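PDB 4NAV: hypothetical protein XCC279 from Xanthomonas campestris pv. campestris, which probably catalyses the magnesium-dependent hydrolysis of 3-deoxy-D-manno-octulosonate 8-phosphate to 3-deoxy-D-manno-octulosonate and inorganic phosphate, a step of lipopolysaccharide biosynthesis. Local coordinates for residues A17-L22 against S109-L114; Q54-L59 against E161-V166; L114-D119 against G157-V162. All coordinates share one frame; numbering follows the deposited sequence.

How the contacts relate
The three contacts follow strand 113-116 and helix 158-169 through one α/β domain. Contact 1 pairs the start of strand 113-116 with that of strand 22-25; contact 3 takes over at Leu-114 and sets the same strand against helix 158-169; contact 2 joins that helix to helix 50-61. Contacts 2 and 3 share Glu-161 and Val-162, and their centres are about 10 Å apart, against about 14 Å from contact 1 to either. Leu-114 CD1 also meets Val-166 CG2 at 3.9 Å, which ties contact 1 to contact 2. Contact 3 includes Asp-118, a predicted magnesium ligand; its Met-116 side chain lies about 6 Å from that of Asp-26, another.

Contact 1: residues A17-L22 against S109-L114; sequences AARVRL and SLDQVL
The carbonyl oxygen of Gln-112 is gripped by two consecutive backbone amides from across the contact. Arg-21 N reaches Gln-112 O at 3.0 Å in a nearly straight bond (171°), the donor standing 20° out of the carbonyl plane, and Leu-22 N approaches Gln-112 O at 3.3 Å. The return bond runs from Leu-114 N to Leu-22 O at 2.9 Å, and Val-113 CA adds a CA-H...O contact to Leu-22 O at 3.4 Å. Leu-22 and Val-113 thus start a parallel pairing between strands 22-25 and 113-116, neighbours in the parallel sheet of the Rossmann-like haloacid dehalogenase fold. On one face Leu-22 and Val-113 point the same way, side by side, with Leu-22 CD2 4.0 Å from Val-113 CG1, facing Leu-102 and Cys-103 of helix 95-105. On the other side of the strand pair, Val-20 CG1, from the loop before strand 22-25, lies against Leu-114 CB at 4.0 Å, and helix 158-169 covers Leu-114. Arg-19 has CG between the backbone N and the carbonyl carbon (chi1 64°) and, extended from there to NE, crosses Asp-111 at about a right angle. Its guanidinium receives Asp-111 OD2 over one face, a long salt bridge of 3.8 Å to Arg-19 NH1 with no N-H aimed at the oxygen. Gln-112, extended beyond CG, turns OE1 back to accept from Ser-109 N at 2.7 Å, in the carbonyl plane.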
# COMPACT_ATOMS: atom_id res chain seq x y z
N ALA A 17 25.77 -5.53 18.42
CA ALA A 17 25.46 -6.04 17.10
C ALA A 17 26.59 -6.93 16.58
O ALA A 17 26.34 -7.91 15.87
CB ALA A 17 25.21 -4.90 16.14
N ALA A 18 27.82 -6.59 16.94
CA ALA A 18 29.01 -7.38 16.58
C ALA A 18 29.02 -8.79 17.16
O ALA A 18 29.71 -9.65 16.63
CB ALA A 18 30.29 -6.66 16.99
N ARG A 19 28.32 -9.02 18.25
CA ARG A 19 28.35 -10.34 18.87
C ARG A 19 27.06 -11.13 18.69
O ARG A 19 26.86 -12.15 19.30
CB ARG A 19 28.78 -10.25 20.34
CG ARG A 19 27.89 -9.51 21.30
CD ARG A 19 28.56 -9.50 22.68
NE ARG A 19 28.24 -8.41 23.59
CZ ARG A 19 27.04 -8.12 24.13
NH1 ARG A 19 25.93 -8.77 23.79
NH2 ARG A 19 26.97 -7.10 24.98
N VAL A 20 26.18 -10.62 17.83
CA VAL A 20 24.94 -11.27 17.54
C VAL A 20 25.16 -12.55 16.75
O VAL A 20 25.69 -12.52 15.66
CB VAL A 20 24.02 -10.34 16.72
CG1 VAL A 20 22.86 -11.12 16.09
CG2 VAL A 20 23.52 -9.22 17.60
N ARG A 21 24.68 -13.66 17.30
CA ARG A 21 24.76 -14.97 16.67
C ARG A 21 23.41 -15.51 16.33
O ARG A 21 23.28 -16.46 15.53
CB ARG A 21 25.46 -15.95 17.61
CG ARG A 21 26.83 -15.46 18.08
CD ARG A 21 27.98 -15.57 17.11
NE ARG A 21 27.65 -15.85 15.72
CZ ARG A 21 28.09 -15.22 14.61
NH1 ARG A 21 28.86 -14.13 14.64
NH2 ARG A 21 27.73 -15.69 13.43
N LEU A 22 22.38 -14.96 16.95
CA LEU A 22 21.02 -15.40 16.67
C LEU A 22 20.18 -14.16 16.50
O LEU A 22 20.17 -13.28 17.36
CB LEU A 22 20.51 -16.29 17.79
CG LEU A 22 19.01 -16.59 17.77
CD1 LEU A 22 18.68 -17.53 16.62
CD2 LEU A 22 18.56 -17.20 19.08
N SER A 109 24.16 -17.52 24.72
CA SER A 109 23.58 -16.72 25.80
C SER A 109 22.50 -15.81 25.24
O SER A 109 22.49 -15.57 24.04
CB SER A 109 24.62 -15.80 26.43
OG SER A 109 25.21 -16.42 27.55
N LEU A 110 21.67 -15.25 26.12
CA LEU A 110 20.77 -14.16 25.72
C LEU A 110 21.51 -12.93 25.23
O LEU A 110 21.01 -12.20 24.34
CB LEU A 110 19.86 -13.75 26.86
CG LEU A 110 18.76 -14.77 27.20
CD1 LEU A 110 17.99 -14.32 28.45
CD2 LEU A 110 17.83 -15.00 26.01
N ASP A 111 22.72 -12.70 25.74
CA ASP A 111 23.45 -11.52 25.32
C ASP A 111 23.98 -11.65 23.89
O ASP A 111 24.54 -10.71 23.36
CB ASP A 111 24.54 -11.12 26.32
CG ASP A 111 25.82 -11.92 26.18
OD1 ASP A 111 25.80 -13.14 25.91
OD2 ASP A 111 26.89 -11.33 26.37
N GLN A 112 23.79 -12.80 23.26
CA GLN A 112 24.21 -13.00 21.87
C GLN A 112 23.00 -13.03 20.92
O GLN A 112 23.11 -13.46 19.79
CB GLN A 112 24.97 -14.32 21.76
CG GLN A 112 26.22 -14.41 22.61
CD GLN A 112 26.81 -15.82 22.62
OE1 GLN A 112 26.28 -16.72 23.29
NE2 GLN A 112 27.92 -16.00 21.92
N VAL A 113 21.86 -12.54 21.39
CA VAL A 113 20.62 -12.62 20.65
C VAL A 113 20.07 -11.24 20.34
O VAL A 113 20.11 -10.33 21.17
CB VAL A 113 19.56 -13.36 21.48
CG1 VAL A 113 18.29 -13.54 20.67
CG2 VAL A 113 20.10 -14.70 21.94
N LEU A 114 19.57 -11.10 19.12
CA LEU A 114 18.89 -9.91 18.68
C LEU A 114 17.44 -10.26 18.48
O LEU A 114 17.14 -11.34 17.94
CB LEU A 114 19.42 -9.48 17.33
CG LEU A 114 18.67 -8.31 16.66
CD1 LEU A 114 19.68 -7.51 15.86
CD2 LEU A 114 17.50 -8.72 15.80

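Contact 2: residues Q54-L59 against E161-V166; sequences QGLKQL and EVCDVV
Cys-163 presses its thiol against Gly-55, Leu-56 and Leu-59, filling the seam between two helices that run in roughly the same direction. Segments 54-59 and 161-166 approach to 8.7 Å between axes and cross at 31°, a close parallel packing of two helices of the Rossmann-like haloacid dehalogenase domain. The innermost shell surrounds the sulfur. Cys-163 SG rests 3.4 Å from Gly-55 O, with Leu-59 CD1 at 3.5 Å and Leu-56 CD2 at 3.9 Å from the same SG. Its chi1 of -65° sets SG anti to the carbonyl carbon, beside the backbone nitrogen, which places it against the Gly-55 carbonyl, with a methyl of Leu-56 and one of Leu-59 also touching it. Gly-55 makes the proximity possible: having no side chain, it lets Cys-163 CB come to 3.9 Å from Gly-55 CA, and the two CA atoms lie only 5.3 Å apart. One turn farther on, Leu-59 branches over both partners. While CD1 faces the sulfur, CD2 turns to Val-166, whose side chain it meets at about a right angle.

Around this pair, Leu-167 packs on Leu-59 and Gln-58, Ile-64 also touches Leu-59, and Gln-58 is bordered by helix 173-180. A second subunit reaches this edge as well, with Asp-119 of that subunit on Gln-54 and Leu-120 of that subunit on Gln-58. On helix 158-169 itself, Asp-164 divides its oxygens: OD1 forms a salt bridge with Arg-160 NE, and OD2 is hydrogen-bonded to Tyr-3 OH. Toward the C-terminal side of the contact, Leu-59 CD2 lies 3.8 Å from Val-166 CG1.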
# COMPACT_ATOMS: atom_id res chain seq x y z
N GLN A 54 16.43 -10.24 1.11
CA GLN A 54 17.83 -10.18 0.81
C GLN A 54 18.64 -10.01 2.11
O GLN A 54 19.64 -10.70 2.30
CB GLN A 54 18.13 -9.05 -0.18
CG GLN A 54 19.54 -9.05 -0.74
CD GLN A 54 19.90 -10.38 -1.39
OE1 GLN A 54 19.27 -10.79 -2.36
NE2 GLN A 54 20.93 -11.03 -0.89
N GLY A 55 18.20 -9.14 3.01
CA GLY A 55 18.93 -8.97 4.28
C GLY A 55 19.01 -10.24 5.13
O GLY A 55 20.04 -10.56 5.70
N LEU A 56 17.92 -11.00 5.17
CA LEU A 56 17.88 -12.16 6.02
C LEU A 56 18.79 -13.29 5.55
O LEU A 56 19.46 -13.93 6.34
CB LEU A 56 16.43 -12.63 6.17
CG LEU A 56 15.56 -11.60 6.92
CD1 LEU A 56 14.11 -11.99 6.80
CD2 LEU A 56 15.94 -11.49 8.38
N LYS A 57 18.78 -13.54 4.24
CA LYS A 57 19.70 -14.48 3.62
C LYS A 57 21.15 -14.12 3.95
O LYS A 57 21.97 -15.00 4.20
CB LYS A 57 19.50 -14.47 2.11
CG LYS A 57 18.33 -15.30 1.65
CD LYS A 57 18.14 -15.18 0.15
CE LYS A 57 16.98 -16.05 -0.31
NZ LYS A 57 16.58 -15.86 -1.73
N GLN A 58 21.45 -12.83 3.98
CA GLN A 58 22.82 -12.39 4.16
C GLN A 58 23.29 -12.65 5.56
O GLN A 58 24.46 -13.03 5.77
CB GLN A 58 22.92 -10.95 3.85
CG GLN A 58 22.41 -10.67 2.47
CD GLN A 58 23.47 -10.71 1.46
OE1 GLN A 58 23.65 -11.71 0.75
NE2 GLN A 58 24.25 -9.63 1.40
N LEU A 59 22.38 -12.46 6.51
CA LEU A 59 22.63 -12.90 7.88
C LEU A 59 22.91 -14.40 7.91
O LEU A 59 23.90 -14.84 8.49
CB LEU A 59 21.46 -12.59 8.78
CG LEU A 59 21.24 -11.15 9.20
CD1 LEU A 59 20.12 -11.09 10.20
CD2 LEU A 59 22.49 -10.51 9.81
N GLU A 161 17.26 -2.94 7.30
CA GLU A 161 18.03 -1.93 8.01
C GLU A 161 18.78 -2.55 9.19
O GLU A 161 19.92 -2.17 9.48
CB GLU A 161 17.14 -0.77 8.46
CG GLU A 161 17.92 0.45 8.93
CD GLU A 161 17.00 1.54 9.45
OE1 GLU A 161 15.89 1.77 8.85
OE2 GLU A 161 17.38 2.17 10.47
N VAL A 162 18.13 -3.48 9.87
CA VAL A 162 18.75 -4.17 10.97
C VAL A 162 19.86 -5.07 10.45
O VAL A 162 20.99 -5.01 10.93
CB VAL A 162 17.70 -5.00 11.74
CG1 VAL A 162 18.35 -6.05 12.64
CG2 VAL A 162 16.84 -4.09 12.56
N CYS A 163 19.53 -5.92 9.48
CA CYS A 163 20.52 -6.79 8.89
C CYS A 163 21.79 -6.01 8.49
O CYS A 163 22.90 -6.39 8.85
CB CYS A 163 19.92 -7.50 7.71
SG CYS A 163 18.57 -8.66 8.14
N ASP A 164 21.62 -4.88 7.82
CA ASP A 164 22.77 -4.10 7.39
C ASP A 164 23.67 -3.67 8.55
O ASP A 164 24.90 -3.79 8.48
CB ASP A 164 22.31 -2.90 6.62
CG ASP A 164 21.65 -3.25 5.30
OD1 ASP A 164 21.81 -4.40 4.82
OD2 ASP A 164 21.01 -2.35 4.71
N VAL A 165 23.07 -3.27 9.67
CA VAL A 165 23.83 -2.89 10.84
C VAL A 165 24.68 -4.04 11.37
O VAL A 165 25.90 -3.92 11.59
CB VAL A 165 22.90 -2.40 11.96
CG1 VAL A 165 23.61 -2.41 13.31
CG2 VAL A 165 22.36 -1.01 11.61
N VAL A 166 24.02 -5.20 11.51
CA VAL A 166 24.66 -6.36 12.09
C VAL A 166 25.82 -6.80 11.20
O VAL A 166 26.96 -6.98 11.66
CB VAL A 166 23.65 -7.47 12.29
CG1 VAL A 166 24.34 -8.78 12.70
CG2 VAL A 166 22.68 -7.09 13.37

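Contact 3: residues L114-D119 against G157-V162; sequences LFMGDD and GAAREV
Met-116 drives its whole length from the strand toward helix 158-169, and the terminal methyl is the bump that fills a hollow on the helix surface. All three side-chain torsions lie near 180°, CG standing anti to the backbone nitrogen (chi1 -173°), and this straight chain carries CE as far as the helix backbone. The hollow is lined by Ala-158 on one side, with its CB 3.8 Å and its O 3.6 Å from Met-116 CE, and by Val-162 one turn on, whose CG2 lies 3.8 Å from the same CE. The small side chains of Ala-158 and Ala-159 leave room for the thioether: the sulfur passes over Ala-159, Met-116 SD to Ala-159 CB measuring 4.3 Å, while Met-116 and Val-162 run antiparallel alongside one another, with Val-162 CG2 beside both SD and CE. Val-162 uses its two branches for two strand residues. CG1 meets Leu-114 CD1 tip to tip at 3.8 Å while CG2 meets Met-116, which wedges the forked end of Val-162 between the two strand side chains. Strand 114-116 and helix 158-162 run antiparallel, 164° apart with axes 10.8 Å from each other, and Gly-157 takes the N-cap position of the helix. Phe-25 and Val-133, from the flanking strands, also touch Met-116.

Beyond the strand the chain turns into Asp-118 and Asp-119, whose backbone amides both donate to Asp-122 OD2. Asp-118 OD1 comes near Asp-26 OD2, consistent with the two predicted magnesium ligands gathering at the carboxyl ends of strands 22-25 and 113-116, where haloacid dehalogenase phosphatases build their active site.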
# COMPACT_ATOMS: atom_id res chain seq x y z
N LEU A 114 19.57 -11.10 19.12
CA LEU A 114 18.89 -9.91 18.68
C LEU A 114 17.44 -10.26 18.48
O LEU A 114 17.14 -11.34 17.94
CB LEU A 114 19.42 -9.48 17.33
CG LEU A 114 18.67 -8.31 16.66
CD1 LEU A 114 19.68 -7.51 15.86
CD2 LEU A 114 17.50 -8.72 15.80
N PHE A 115 16.54 -9.38 18.89
CA PHE A 115 15.11 -9.61 18.68
C PHE A 115 14.46 -8.37 18.16
O PHE A 115 14.64 -7.28 18.72
CB PHE A 115 14.42 -10.03 19.97
CG PHE A 115 13.05 -10.63 19.75
CD1 PHE A 115 12.86 -12.01 19.80
CD2 PHE A 115 11.99 -9.83 19.47
CE1 PHE A 115 11.63 -12.57 19.59
CE2 PHE A 115 10.75 -10.38 19.23
CZ PHE A 115 10.56 -11.75 19.31
N MET A 116 13.69 -8.51 17.10
CA MET A 116 12.98 -7.38 16.54
C MET A 116 11.49 -7.62 16.60
O MET A 116 11.01 -8.63 16.06
CB MET A 116 13.40 -7.19 15.11
CG MET A 116 12.84 -5.94 14.48
SD MET A 116 13.39 -5.89 12.79
CE MET A 116 13.09 -4.17 12.41
N GLY A 117 10.76 -6.71 17.24
CA GLY A 117 9.30 -6.84 17.35
C GLY A 117 8.64 -5.48 17.39
O GLY A 117 9.32 -4.47 17.49
N ASP A 118 7.31 -5.46 17.32
CA ASP A 118 6.57 -4.19 17.21
C ASP A 118 5.47 -3.97 18.25
O ASP A 118 4.99 -2.85 18.37
CB ASP A 118 5.95 -4.09 15.82
CG ASP A 118 4.85 -5.10 15.60
OD1 ASP A 118 5.07 -6.32 15.79
OD2 ASP A 118 3.73 -4.65 15.23
N ASP A 119 5.06 -5.01 18.98
CA ASP A 119 3.89 -4.93 19.89
C ASP A 119 4.02 -5.83 21.13
O ASP A 119 4.97 -6.59 21.26
CB ASP A 119 2.60 -5.26 19.10
CG ASP A 119 1.35 -4.59 19.67
OD1 ASP A 119 1.45 -3.81 20.66
OD2 ASP A 119 0.24 -4.84 19.13
N GLY A 157 11.45 -2.29 4.62
CA GLY A 157 12.88 -2.35 4.78
C GLY A 157 13.44 -2.23 6.20
O GLY A 157 14.65 -2.17 6.36
N ALA A 158 12.59 -2.22 7.22
CA ALA A 158 13.06 -2.10 8.58
C ALA A 158 13.99 -3.28 8.95
O ALA A 158 15.03 -3.10 9.60
CB ALA A 158 11.91 -2.04 9.53
N ALA A 159 13.61 -4.48 8.56
CA ALA A 159 14.44 -5.63 8.86
C ALA A 159 15.78 -5.62 8.07
O ALA A 159 16.82 -5.98 8.61
CB ALA A 159 13.67 -6.92 8.59
N ARG A 160 15.75 -5.18 6.82
CA ARG A 160 16.98 -5.01 6.09
C ARG A 160 17.86 -4.02 6.81
O ARG A 160 19.07 -4.23 6.96
CB ARG A 160 16.71 -4.50 4.67
CG ARG A 160 17.96 -4.19 3.85
CD ARG A 160 18.91 -5.39 3.83
NE ARG A 160 19.97 -5.22 2.83
CZ ARG A 160 19.81 -5.37 1.51
NH1 ARG A 160 18.62 -5.66 0.98
NH2 ARG A 160 20.86 -5.21 0.72
N GLU A 161 17.26 -2.94 7.30
CA GLU A 161 18.03 -1.93 8.01
C GLU A 161 18.78 -2.55 9.19
O GLU A 161 19.92 -2.17 9.48
CB GLU A 161 17.14 -0.77 8.46
CG GLU A 161 17.92 0.45 8.93
CD GLU A 161 17.00 1.54 9.45
OE1 GLU A 161 15.89 1.77 8.85
OE2 GLU A 161 17.38 2.17 10.47
N VAL A 162 18.13 -3.48 9.87
CA VAL A 162 18.75 -4.17 10.97
C VAL A 162 19.86 -5.07 10.45
O VAL A 162 20.99 -5.01 10.93
CB VAL A 162 17.70 -5.00 11.74
CG1 VAL A 162 18.35 -6.05 12.64
CG2 VAL A 162 16.84 -4.09 12.56